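PDB 2GX8: NIF3-related protein from Bacillus cereus, which is of unknown function but binds a pair of zinc ions through a dimetal motif conserved in the Nif3 family and carries an additional, probably regulatory domain. Local coordinates for residues C[129-134]-C[267-272]; C[135-140]-C[358-363]; C[152-157]-C[318-323]; C[311-316]-C[330-335]. One frame throughout, in Å; residues are numbered along the deposited sequence.

Interaction 1: C[129-134]-C[267-272]; sequences NVDVAK and LGLGKI. With ZN (zinc ion), chain M.
V132 at the end of helix 128-132 lies over G268, their CA atoms 4.7 Å apart, where the chain running toward 269 heads at 146° to the direction of 131-134 and turns a corner between strands 262-268 and 270-280. No direct hydrogen bond joins the two segments. Instead, the CA-H of V132 points at the carbonyl oxygen of G268, CA to O 3.4 Å, nearly straight at 166°. A water accepts from G268 N at 3.0 Å and lies against V132 O, too close for that second link to be more than doubtful. The valine straddles the corner with its two methyls. CG1, anti to the backbone N, reaches L267 CB at 3.7 Å, the two side chains meeting at about a right angle; CG2 rests more loosely on L269 CD2. That same CD2 methyl also sits against D131 CB at 3.6 Å, so L269 packs on the stem of a metal ligand. The aspartate's CG stands beside its own backbone N (chi1 -73°), which carries the carboxylate past the leucine to the zinc ion, OD1 to zinc 2.3 Å and OD2 farther off at 2.8 Å. H92 and E360 complete this site, while N138 ND2 holds the carbonyl oxygen of D131. On the strand side, L267 and L269 pair through their backbones with strand 150-168. The chemistry is therefore divided: apolar methyls seat the helix end on the sheet corner, and the carboxylate of D131 is directed to the metal from a buried, largely hydrocarbon base.

Interaction 2: C[135-140]-C[358-363]; sequences GGVNDL and NVEKVM. With ZN (zinc ion), chain M; ZN (zinc ion), chain L.
A single carboxylate, that of E360, spans both zinc ions, and the stem that carries it rests on V137 of the facing segment. OE2 binds one zinc at 2.2 Å and OE1 the other at 2.5 Å, so each oxygen serves a different metal. The glutamate chain runs extended past CG (chi2 -173°), which sets the carboxylate well beyond its 3-10 turn. V137 CG1 meets E360 CG at 3.7 Å, a hydrocarbon contact just behind the metal-binding head. The other methyl of the valine, CG2, lies on M363 CB, also at 3.7 Å, so the branched side chain is wedged between the glutamate and the methionine. One helical turn on, L140 CB packs against V362 CG2 at 3.9 Å, and L140 CD1 settles on the backbone at V362 O and M363 CA. The side-chain contacts are apolar, without a hydrogen bond between the segments; the polar bonds are local. The helix holding V137 and L140 starts after G136, at its N-cap position. Just ahead, G135 N donates to D139 OD2 at 2.6 Å, meeting the carboxylate oxygen on its anti side and tying the entering loop back onto the first turn. H92 and D131 share the zinc held by OE2, and H93 and H357 the one held by OE1. Helix 137-145 thus flanks the 3-10 turn that leads into helix 362-377: L141 extends the packing to V359 and V362, V130 of helix 128-132 touches both V137 and M363, and N138 of helix 137-145 reaches G314 N with OD1, just past strand 306-313.

Interaction 3: C[152-157]-C[318-323]; sequences VLAPTY and NKYINQ
Y320 lays the CD2-CE2 side of its ring against the methyl of A154, A154 CB to Y320 CD2 3.6 Å, the methyl approaching the ring obliquely. With CG beside the backbone N (chi1 -56°), the ring reaches out from the start of helix 321-326 toward strand 150-168, and K319 CB lies over the rim of one ring face. L153 CD2 comes within 4.5 Å of Y320 CB. The polar link comes from Q323, in the first turn of the helix: NE2 donates to the carbonyl oxygen of L153 at 3.1 Å, with an N-H...O angle of 153°. The acceptor lies almost exactly in the amide plane of the glutamine, and the donor lies in the carbonyl plane. Q323 CG, anti to the backbone N (chi1 -168°), comes within 3.1 Å of L153 O, and the bend at chi2 turns the amide back so that NE2 meets the same oxygen. The helix belongs to the beta-alpha-beta unit 306-313, 321-326, 331-335, and it meets strand 150-168 where that strand turns a corner at 153-154. Farther along, T156 and Y157 form a classic beta bulge opposite L267. P155 CD skims Q323 NE2 at 3.7 Å. K327 NZ is a second donor to L153 O.

Interaction 4: C[311-316]-C[330-335]; sequences AVLGGD and DVYVTG
The Y332 ring has T334 CG2 over one face, 3.6 Å above the plane and toward the rim, while A311 and L313 of the neighbouring strand border its edge. A311 CB meets Y332 CD2 at 3.6 Å, and L313 CB lies 3.9 Å from Y332 CE2. Tyrosine and leucine run side by side; CG of Y332 is anti to its backbone N (chi1 180°), which lays the ring along the strand pair and brings its OH to the leucine methyl CD1. The hydroxyl itself bonds to G317 O. On the other face of the sheet V312 and V333 lie side by side, CB to CB 4.1 Å. Backbone bonds hold the parallel strands, with axes 8° apart: V333 N donates to A311 O at 2.8 Å and L313 N to V333 O at 3.0 Å. Beyond L313 the chain turns away, and a side chain takes over: T334 OG1 donates to L313 O at 2.9 Å, in the carbonyl plane. G335 N then bonds to G315 O through a bent N-H...O of 137°. These are adjacent strands of a beta-alpha-beta unit joined through helix 321-326. Strand 270-280 pairs with 306-313 on its other edge, and 351-354 with 331-335. Helix 281-292 packs on V331 and V333, whereas L153 of strand 150-168 touches A311, L313 and Y332.

Overall arrangement
Interactions 1 and 2 supply zinc ligands, interaction 4 borders the dizinc centre and interaction 3 lies behind it. The centres of interactions 1 and 2 are 10 Å apart; they share one zinc through D131 and E360, and V137 N to V130 O (3.1 Å) links their helices. N138 is common ground for interactions 1, 2 and 4, and K271 O to V312 N (2.9 Å) joins interaction 1 to interaction 4. The corner after strand 306-313 brings the nearest atom of G315 to about 4 Å from a zinc ion. In interaction 3 the nearest atom of the Y320 side chain is about 10 Å from a zinc ion, but L269 N to A154 O (2.7 Å) ties it to interaction 1, and Y320 on L313 to interaction 4.

Interaction 1: C[129-134]-C[267-272]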
loop_
_atom_site.group_PDB
_atom_site.type_symbol
_atom_site.label_atom_id
_atom_site.label_comp_id
_atom_site.label_asym_id
_atom_site.label_seq_id
_atom_site.Cartn_x
_atom_site.Cartn_y
_atom_site.Cartn_z
ATOM N N ASN C 129 -13.074 9.370 22.753
ATOM C CA ASN C 129 -14.475 9.674 23.065
ATOM C C ASN C 129 -14.641 10.655 24.268
ATOM O O ASN C 129 -15.633 11.362 24.349
ATOM C CB ASN C 129 -15.334 8.392 23.206
ATOM C CG ASN C 129 -14.783 7.390 24.249
ATOM O OD1 ASN C 129 -15.543 6.842 25.046
ATOM N ND2 ASN C 129 -13.473 7.152 24.237
ATOM N N VAL C 130 -13.663 10.697 25.175
ATOM C CA VAL C 130 -13.682 11.602 26.339
ATOM C C VAL C 130 -13.079 12.986 25.950
ATOM O O VAL C 130 -13.337 14.004 26.593
ATOM C CB VAL C 130 -12.996 10.942 27.586
ATOM C CG1 VAL C 130 -12.900 11.892 28.773
ATOM C CG2 VAL C 130 -13.760 9.695 28.000
ATOM N N ASP C 131 -12.306 13.006 24.865
ATOM C CA ASP C 131 -11.714 14.224 24.329
ATOM C C ASP C 131 -12.757 15.026 23.561
ATOM O O ASP C 131 -12.812 16.256 23.650
ATOM C CB ASP C 131 -10.596 13.852 23.353
ATOM C CG ASP C 131 -9.368 13.319 24.043
ATOM O OD1 ASP C 131 -8.668 14.138 24.673
ATOM O OD2 ASP C 131 -9.059 12.108 23.914
ATOM N N VAL C 132 -13.574 14.283 22.810
ATOM C CA VAL C 132 -14.621 14.801 21.919
ATOM C C VAL C 132 -15.927 15.188 22.614
ATOM O O VAL C 132 -16.531 16.199 22.285
ATOM C CB VAL C 132 -14.957 13.724 20.833
ATOM C CG1 VAL C 132 -16.056 14.206 19.890
ATOM C CG2 VAL C 132 -13.715 13.325 20.041
ATOM N N ALA C 133 -16.361 14.381 23.577
ATOM C CA ALA C 133 -17.657 14.593 24.234
ATOM C C ALA C 133 -17.801 15.846 25.091
ATOM O O ALA C 133 -16.837 16.268 25.735
ATOM C CB ALA C 133 -18.035 13.368 25.057
ATOM N N LYS C 134 -19.017 16.417 25.092
ATOM C CA LYS C 134 -19.367 17.558 25.937
ATOM C C LYS C 134 -19.174 17.143 27.398
ATOM O O LYS C 134 -19.561 16.029 27.796
ATOM C CB LYS C 134 -20.830 17.967 25.706
ATOM C CG LYS C 134 -21.330 19.088 26.624
ATOM C CD LYS C 134 -22.858 19.204 26.608
ATOM C CE LYS C 134 -23.361 20.242 27.635
ATOM N NZ LYS C 134 -24.867 20.455 27.627
ATOM N N LEU C 267 -19.248 18.124 17.101
ATOM C CA LEU C 267 -18.399 17.686 18.200
ATOM C C LEU C 267 -16.984 17.516 17.625
ATOM O O LEU C 267 -16.816 17.283 16.418
ATOM C CB LEU C 267 -18.910 16.376 18.821
ATOM C CG LEU C 267 -20.244 16.397 19.604
ATOM C CD1 LEU C 267 -20.819 15.017 19.760
ATOM C CD2 LEU C 267 -20.120 17.073 20.962
ATOM N N GLY C 268 -15.976 17.663 18.481
ATOM C CA GLY C 268 -14.600 17.554 18.049
ATOM C C GLY C 268 -13.551 17.727 19.122
ATOM O O GLY C 268 -13.826 17.670 20.304
ATOM N N LEU C 269 -12.327 17.952 18.694
ATOM C CA LEU C 269 -11.227 18.069 19.619
ATOM C C LEU C 269 -10.969 19.502 20.026
ATOM O O LEU C 269 -10.986 20.376 19.185
ATOM C CB LEU C 269 -9.965 17.508 18.976
ATOM C CG LEU C 269 -9.966 16.008 18.730
ATOM C CD1 LEU C 269 -8.753 15.677 17.900
ATOM C CD2 LEU C 269 -9.985 15.248 20.068
ATOM N N GLY C 270 -10.715 19.722 21.312
ATOM C CA GLY C 270 -10.398 21.050 21.848
ATOM C C GLY C 270 -11.494 22.084 21.818
ATOM O O GLY C 270 -12.474 21.932 21.079
ATOM N N LYS C 271 -11.309 23.147 22.616
ATOM C CA LYS C 271 -12.245 24.292 22.712
ATOM C C LYS C 271 -11.555 25.620 22.386
ATOM O O LYS C 271 -10.361 25.776 22.584
ATOM C CB LYS C 271 -12.862 24.399 24.123
ATOM C CG LYS C 271 -13.777 23.224 24.497
ATOM C CD LYS C 271 -15.042 23.258 23.674
ATOM C CE LYS C 271 -15.871 21.994 23.864
ATOM N NZ LYS C 271 -17.228 22.089 23.229
ATOM N N ILE C 272 -12.295 26.573 21.842
ATOM C CA ILE C 272 -11.732 27.883 21.612
ATOM C C ILE C 272 -12.733 28.855 22.191
ATOM O O ILE C 272 -13.920 28.728 21.923
ATOM C CB ILE C 272 -11.322 28.157 20.123
ATOM C CG1 ILE C 272 -10.523 29.479 20.028
ATOM C CG2 ILE C 272 -12.511 28.097 19.157
ATOM C CD1 ILE C 272 -9.930 29.761 18.661
HETATM ZN ZN ZN M . -7.013 12.907 25.643
HETATM O O HOH W 1 -16.842 18.417 21.271
#

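Interaction 2: C[135-140]-C[358-363]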
loop_
_atom_site.group_PDB
_atom_site.type_symbol
_atom_site.label_atom_id
_atom_site.label_comp_id
_atom_site.label_asym_id
_atom_site.label_seq_id
_atom_site.Cartn_x
_atom_site.Cartn_y
_atom_site.Cartn_z
ATOM N N GLY C 135 -18.552 18.022 28.187
ATOM C CA GLY C 135 -18.248 17.742 29.594
ATOM C C GLY C 135 -16.926 16.987 29.743
ATOM O O GLY C 135 -16.491 16.683 30.855
ATOM N N GLY C 136 -16.283 16.683 28.619
ATOM C CA GLY C 136 -15.029 15.948 28.620
ATOM C C GLY C 136 -13.781 16.781 28.897
ATOM O O GLY C 136 -13.867 17.940 29.326
ATOM N N VAL C 137 -12.626 16.173 28.622
ATOM C CA VAL C 137 -11.305 16.749 28.861
ATOM C C VAL C 137 -11.182 18.226 28.498
ATOM O O VAL C 137 -10.736 19.037 29.314
ATOM C CB VAL C 137 -10.194 15.939 28.112
ATOM C CG1 VAL C 137 -8.851 16.634 28.210
ATOM C CG2 VAL C 137 -10.081 14.554 28.666
ATOM N N ASN C 138 -11.608 18.555 27.284
ATOM C CA ASN C 138 -11.457 19.899 26.750
ATOM C C ASN C 138 -12.407 20.938 27.332
ATOM O O ASN C 138 -12.052 22.108 27.385
ATOM C CB ASN C 138 -11.437 19.855 25.223
ATOM C CG ASN C 138 -10.194 19.157 24.692
ATOM O OD1 ASN C 138 -9.063 19.529 25.027
ATOM N ND2 ASN C 138 -10.391 18.131 23.872
ATOM N N ASP C 139 -13.596 20.516 27.766
ATOM C CA ASP C 139 -14.535 21.405 28.460
ATOM C C ASP C 139 -14.010 21.663 29.841
ATOM O O ASP C 139 -13.979 22.820 30.300
ATOM C CB ASP C 139 -15.915 20.789 28.553
ATOM C CG ASP C 139 -16.680 20.910 27.256
ATOM O OD1 ASP C 139 -16.564 21.987 26.626
ATOM O OD2 ASP C 139 -17.405 19.952 26.877
ATOM N N LEU C 140 -13.583 20.576 30.490
ATOM C CA LEU C 140 -12.963 20.627 31.820
ATOM C C LEU C 140 -11.750 21.553 31.843
ATOM O O LEU C 140 -11.534 22.259 32.820
ATOM C CB LEU C 140 -12.572 19.221 32.300
ATOM C CG LEU C 140 -13.750 18.297 32.629
ATOM C CD1 LEU C 140 -13.351 16.827 32.644
ATOM C CD2 LEU C 140 -14.410 18.710 33.953
ATOM N N ASN C 358 0.007 15.886 30.602
ATOM C CA ASN C 358 -0.568 15.469 31.861
ATOM C C ASN C 358 -1.640 16.383 32.426
ATOM O O ASN C 358 -2.254 16.012 33.404
ATOM C CB ASN C 358 0.529 15.248 32.896
ATOM C CG ASN C 358 0.032 14.572 34.154
ATOM O OD1 ASN C 358 -0.207 13.358 34.173
ATOM N ND2 ASN C 358 -0.094 15.345 35.225
ATOM N N VAL C 359 -1.884 17.552 31.830
ATOM C CA VAL C 359 -2.946 18.417 32.338
ATOM C C VAL C 359 -4.336 17.812 32.090
ATOM O O VAL C 359 -5.331 18.309 32.595
ATOM C CB VAL C 359 -2.862 19.888 31.815
ATOM C CG1 VAL C 359 -1.496 20.466 32.111
ATOM C CG2 VAL C 359 -3.165 19.980 30.333
ATOM N N GLU C 360 -4.396 16.751 31.289
ATOM C CA GLU C 360 -5.637 16.011 31.052
ATOM C C GLU C 360 -6.094 15.261 32.288
ATOM O O GLU C 360 -7.139 14.652 32.297
ATOM C CB GLU C 360 -5.441 14.967 29.981
ATOM C CG GLU C 360 -5.352 15.542 28.633
ATOM C CD GLU C 360 -5.335 14.439 27.596
ATOM O OE1 GLU C 360 -4.649 13.416 27.816
ATOM O OE2 GLU C 360 -6.030 14.589 26.572
ATOM N N LYS C 361 -5.272 15.286 33.321
ATOM C CA LYS C 361 -5.579 14.660 34.584
ATOM C C LYS C 361 -6.894 15.211 35.177
ATOM O O LYS C 361 -7.471 14.596 36.069
ATOM C CB LYS C 361 -4.404 14.911 35.533
ATOM C CG LYS C 361 -4.239 16.385 35.891
ATOM C CD LYS C 361 -3.134 16.573 36.881
ATOM C CE LYS C 361 -3.004 18.027 37.340
ATOM N NZ LYS C 361 -2.173 18.853 36.467
ATOM N N VAL C 362 -7.372 16.361 34.673
ATOM C CA VAL C 362 -8.621 17.004 35.182
ATOM C C VAL C 362 -9.811 16.118 34.925
ATOM O O VAL C 362 -10.867 16.250 35.507
ATOM C CB VAL C 362 -8.897 18.331 34.483
ATOM C CG1 VAL C 362 -7.929 19.372 34.961
ATOM C CG2 VAL C 362 -8.840 18.153 32.952
ATOM N N MET C 363 -9.596 15.199 34.015
ATOM C CA MET C 363 -10.594 14.267 33.592
ATOM C C MET C 363 -10.941 13.226 34.661
ATOM O O MET C 363 -12.022 12.668 34.641
ATOM C CB MET C 363 -10.124 13.710 32.238
ATOM C CG MET C 363 -10.417 12.320 31.926
ATOM S SD MET C 363 -9.259 11.195 32.724
ATOM C CE MET C 363 -10.451 9.826 32.743
HETATM ZN ZN ZN M . -7.013 12.907 25.643
HETATM ZN ZN ZN L . -3.839 11.960 25.948
#

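Interaction 3: C[152-157]-C[318-323]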
loop_
_atom_site.group_PDB
_atom_site.type_symbol
_atom_site.label_atom_id
_atom_site.label_comp_id
_atom_site.label_asym_id
_atom_site.label_seq_id
_atom_site.Cartn_x
_atom_site.Cartn_y
_atom_site.Cartn_z
ATOM N N VAL C 152 -16.243 24.264 19.541
ATOM C CA VAL C 152 -15.350 23.153 19.252
ATOM C C VAL C 152 -14.167 23.718 18.447
ATOM O O VAL C 152 -14.342 24.609 17.593
ATOM C CB VAL C 152 -16.069 22.001 18.460
ATOM C CG1 VAL C 152 -15.074 21.010 17.915
ATOM C CG2 VAL C 152 -17.090 21.267 19.343
ATOM N N LEU C 153 -12.958 23.244 18.735
ATOM C CA LEU C 153 -11.804 23.769 18.022
ATOM C C LEU C 153 -11.656 23.083 16.656
ATOM O O LEU C 153 -11.576 23.761 15.626
ATOM C CB LEU C 153 -10.518 23.606 18.853
ATOM C CG LEU C 153 -9.200 23.919 18.139
ATOM C CD1 LEU C 153 -9.102 25.430 17.892
ATOM C CD2 LEU C 153 -8.052 23.429 18.973
ATOM N N ALA C 154 -11.590 21.749 16.664
ATOM C CA ALA C 154 -11.427 20.977 15.442
ATOM C C ALA C 154 -12.548 19.956 15.395
ATOM O O ALA C 154 -12.511 18.979 16.188
ATOM C CB ALA C 154 -10.075 20.251 15.425
ATOM N N PRO C 155 -13.536 20.182 14.514
ATOM C CA PRO C 155 -14.689 19.324 14.320
ATOM C C PRO C 155 -14.241 17.941 13.830
ATOM O O PRO C 155 -13.474 17.857 12.813
ATOM C CB PRO C 155 -15.462 20.049 13.209
ATOM C CG PRO C 155 -15.006 21.475 13.311
ATOM C CD PRO C 155 -13.570 21.351 13.618
ATOM N N THR C 156 -14.820 16.874 14.524
ATOM C CA THR C 156 -14.448 15.521 14.113
ATOM C C THR C 156 -15.693 14.693 13.937
ATOM O O THR C 156 -15.680 13.661 13.265
ATOM C CB THR C 156 -13.540 14.791 15.145
ATOM O OG1 THR C 156 -14.233 14.631 16.391
ATOM C CG2 THR C 156 -12.221 15.532 15.359
ATOM N N TYR C 157 -16.784 15.156 14.534
ATOM C CA TYR C 157 -18.025 14.415 14.476
ATOM C C TYR C 157 -19.266 15.317 14.455
ATOM O O TYR C 157 -19.352 16.287 15.200
ATOM C CB TYR C 157 -18.078 13.429 15.659
ATOM C CG TYR C 157 -19.305 12.553 15.678
ATOM C CD1 TYR C 157 -19.354 11.372 14.933
ATOM C CD2 TYR C 157 -20.428 12.911 16.431
ATOM C CE1 TYR C 157 -20.493 10.575 14.941
ATOM C CE2 TYR C 157 -21.571 12.118 16.442
ATOM C CZ TYR C 157 -21.592 10.955 15.703
ATOM O OH TYR C 157 -22.729 10.178 15.713
ATOM N N ASN C 318 -0.379 18.964 18.347
ATOM C CA ASN C 318 0.507 19.405 17.289
ATOM C C ASN C 318 -0.187 19.553 15.939
ATOM O O ASN C 318 0.131 20.438 15.154
ATOM C CB ASN C 318 1.560 18.335 17.104
ATOM C CG ASN C 318 2.627 18.377 18.172
ATOM O OD1 ASN C 318 3.375 19.346 18.274
ATOM N ND2 ASN C 318 2.745 17.297 18.936
ATOM N N LYS C 319 -1.139 18.670 15.670
ATOM C CA LYS C 319 -1.845 18.669 14.397
ATOM C C LYS C 319 -2.890 19.776 14.183
ATOM O O LYS C 319 -3.373 19.952 13.065
ATOM C CB LYS C 319 -2.461 17.281 14.145
ATOM C CG LYS C 319 -1.421 16.220 13.833
ATOM C CD LYS C 319 -2.054 14.994 13.159
ATOM C CE LYS C 319 -0.966 14.090 12.530
ATOM N NZ LYS C 319 -1.552 12.967 11.673
ATOM N N TYR C 320 -3.203 20.536 15.230
ATOM C CA TYR C 320 -4.255 21.553 15.145
ATOM C C TYR C 320 -3.825 22.987 15.259
ATOM O O TYR C 320 -4.639 23.853 15.554
ATOM C CB TYR C 320 -5.341 21.233 16.140
ATOM C CG TYR C 320 -5.834 19.835 15.880
ATOM C CD1 TYR C 320 -5.437 18.786 16.680
ATOM C CD2 TYR C 320 -6.619 19.561 14.766
ATOM C CE1 TYR C 320 -5.865 17.455 16.402
ATOM C CE2 TYR C 320 -7.048 18.271 14.473
ATOM C CZ TYR C 320 -6.669 17.220 15.295
ATOM O OH TYR C 320 -7.098 15.924 14.998
ATOM N N ILE C 321 -2.559 23.262 14.993
ATOM C CA ILE C 321 -2.103 24.632 15.037
ATOM C C ILE C 321 -2.731 25.499 13.923
ATOM O O ILE C 321 -2.938 26.694 14.133
ATOM C CB ILE C 321 -0.545 24.742 15.060
ATOM C CG1 ILE C 321 0.054 24.280 13.742
ATOM C CG2 ILE C 321 0.025 23.920 16.232
ATOM C CD1 ILE C 321 1.494 24.683 13.539
ATOM N N ASN C 322 -3.039 24.916 12.764
ATOM C CA ASN C 322 -3.601 25.680 11.660
ATOM C C ASN C 322 -5.028 26.038 11.927
ATOM O O ASN C 322 -5.466 27.145 11.607
ATOM C CB ASN C 322 -3.452 24.947 10.329
ATOM C CG ASN C 322 -2.050 25.066 9.778
ATOM O OD1 ASN C 322 -1.210 24.213 10.033
ATOM N ND2 ASN C 322 -1.761 26.182 9.106
ATOM N N GLN C 323 -5.729 25.101 12.547
ATOM C CA GLN C 323 -7.113 25.289 12.937
ATOM C C GLN C 323 -7.194 26.382 13.981
ATOM O O GLN C 323 -7.932 27.341 13.830
ATOM C CB GLN C 323 -7.689 23.953 13.441
ATOM C CG GLN C 323 -9.204 23.914 13.620
ATOM C CD GLN C 323 -10.069 24.158 12.335
ATOM O OE1 GLN C 323 -9.569 24.321 11.211
ATOM N NE2 GLN C 323 -11.383 24.193 12.531
#

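Interaction 4: C[311-316]-C[330-335]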
loop_
_atom_site.group_PDB
_atom_site.type_symbol
_atom_site.label_atom_id
_atom_site.label_comp_id
_atom_site.label_asym_id
_atom_site.label_seq_id
_atom_site.Cartn_x
_atom_site.Cartn_y
_atom_site.Cartn_z
ATOM N N ALA C 311 -7.190 28.941 22.529
ATOM C CA ALA C 311 -7.556 27.604 22.065
ATOM C C ALA C 311 -6.916 26.607 23.032
ATOM O O ALA C 311 -5.799 26.807 23.477
ATOM C CB ALA C 311 -7.052 27.371 20.626
ATOM N N VAL C 312 -7.631 25.567 23.417
ATOM C CA VAL C 312 -7.007 24.508 24.256
ATOM C C VAL C 312 -7.344 23.129 23.744
ATOM O O VAL C 312 -8.441 22.902 23.289
ATOM C CB VAL C 312 -7.333 24.638 25.781
ATOM C CG1 VAL C 312 -8.818 24.863 26.021
ATOM C CG2 VAL C 312 -6.808 23.429 26.557
ATOM N N LEU C 313 -6.390 22.219 23.782
ATOM C CA LEU C 313 -6.652 20.865 23.363
ATOM C C LEU C 313 -5.775 19.975 24.253
ATOM O O LEU C 313 -4.548 19.965 24.115
ATOM C CB LEU C 313 -6.341 20.711 21.875
ATOM C CG LEU C 313 -6.769 19.418 21.171
ATOM C CD1 LEU C 313 -6.779 19.661 19.695
ATOM C CD2 LEU C 313 -5.889 18.251 21.477
ATOM N N GLY C 314 -6.381 19.241 25.178
ATOM C CA GLY C 314 -5.579 18.430 26.095
ATOM C C GLY C 314 -4.911 17.318 25.326
ATOM O O GLY C 314 -5.511 16.802 24.394
ATOM N N GLY C 315 -3.685 16.940 25.687
ATOM C CA GLY C 315 -3.023 15.832 24.978
ATOM C C GLY C 315 -2.128 16.353 23.865
ATOM O O GLY C 315 -1.712 17.513 23.916
ATOM N N ASP C 316 -1.838 15.505 22.870
ATOM C CA ASP C 316 -1.036 15.873 21.695
ATOM C C ASP C 316 -1.875 16.671 20.670
ATOM O O ASP C 316 -2.683 16.101 19.913
ATOM C CB ASP C 316 -0.421 14.623 21.030
ATOM C CG ASP C 316 0.468 14.960 19.800
ATOM O OD1 ASP C 316 1.033 14.028 19.156
ATOM O OD2 ASP C 316 0.613 16.153 19.467
ATOM N N ASP C 330 -5.184 33.605 19.775
ATOM C CA ASP C 330 -4.048 34.479 20.047
ATOM C C ASP C 330 -2.965 33.606 20.654
ATOM O O ASP C 330 -1.771 33.905 20.517
ATOM C CB ASP C 330 -4.429 35.562 21.060
ATOM C CG ASP C 330 -5.306 36.642 20.467
ATOM O OD1 ASP C 330 -5.020 37.098 19.333
ATOM O OD2 ASP C 330 -6.268 37.065 21.153
ATOM N N VAL C 331 -3.406 32.535 21.320
ATOM C CA VAL C 331 -2.544 31.600 22.010
ATOM C C VAL C 331 -3.181 30.208 21.971
ATOM O O VAL C 331 -4.397 30.078 21.987
ATOM C CB VAL C 331 -2.334 32.019 23.489
ATOM C CG1 VAL C 331 -3.620 31.985 24.221
ATOM C CG2 VAL C 331 -1.323 31.104 24.198
ATOM N N TYR C 332 -2.359 29.173 21.952
ATOM C CA TYR C 332 -2.852 27.796 21.910
ATOM C C TYR C 332 -2.248 26.977 23.058
ATOM O O TYR C 332 -1.049 26.864 23.164
ATOM C CB TYR C 332 -2.551 27.206 20.523
ATOM C CG TYR C 332 -2.981 25.755 20.241
ATOM C CD1 TYR C 332 -2.195 24.943 19.426
ATOM C CD2 TYR C 332 -4.162 25.202 20.777
ATOM C CE1 TYR C 332 -2.567 23.614 19.126
ATOM C CE2 TYR C 332 -4.544 23.828 20.487
ATOM C CZ TYR C 332 -3.728 23.062 19.665
ATOM O OH TYR C 332 -4.035 21.734 19.332
ATOM N N VAL C 333 -3.090 26.399 23.907
ATOM C CA VAL C 333 -2.635 25.614 25.048
ATOM C C VAL C 333 -2.788 24.135 24.761
ATOM O O VAL C 333 -3.900 23.638 24.778
ATOM C CB VAL C 333 -3.485 25.906 26.306
ATOM C CG1 VAL C 333 -3.023 25.047 27.469
ATOM C CG2 VAL C 333 -3.419 27.354 26.660
ATOM N N THR C 334 -1.674 23.428 24.554
ATOM C CA THR C 334 -1.702 21.998 24.231
ATOM C C THR C 334 -0.404 21.307 24.665
ATOM O O THR C 334 0.591 21.983 24.922
ATOM C CB THR C 334 -1.935 21.821 22.705
ATOM O OG1 THR C 334 -2.247 20.451 22.385
ATOM C CG2 THR C 334 -0.738 22.335 21.901
ATOM N N GLY C 335 -0.389 19.975 24.728
ATOM C CA GLY C 335 0.806 19.247 25.130
ATOM C C GLY C 335 1.640 18.706 23.986
ATOM O O GLY C 335 1.249 18.758 22.815
#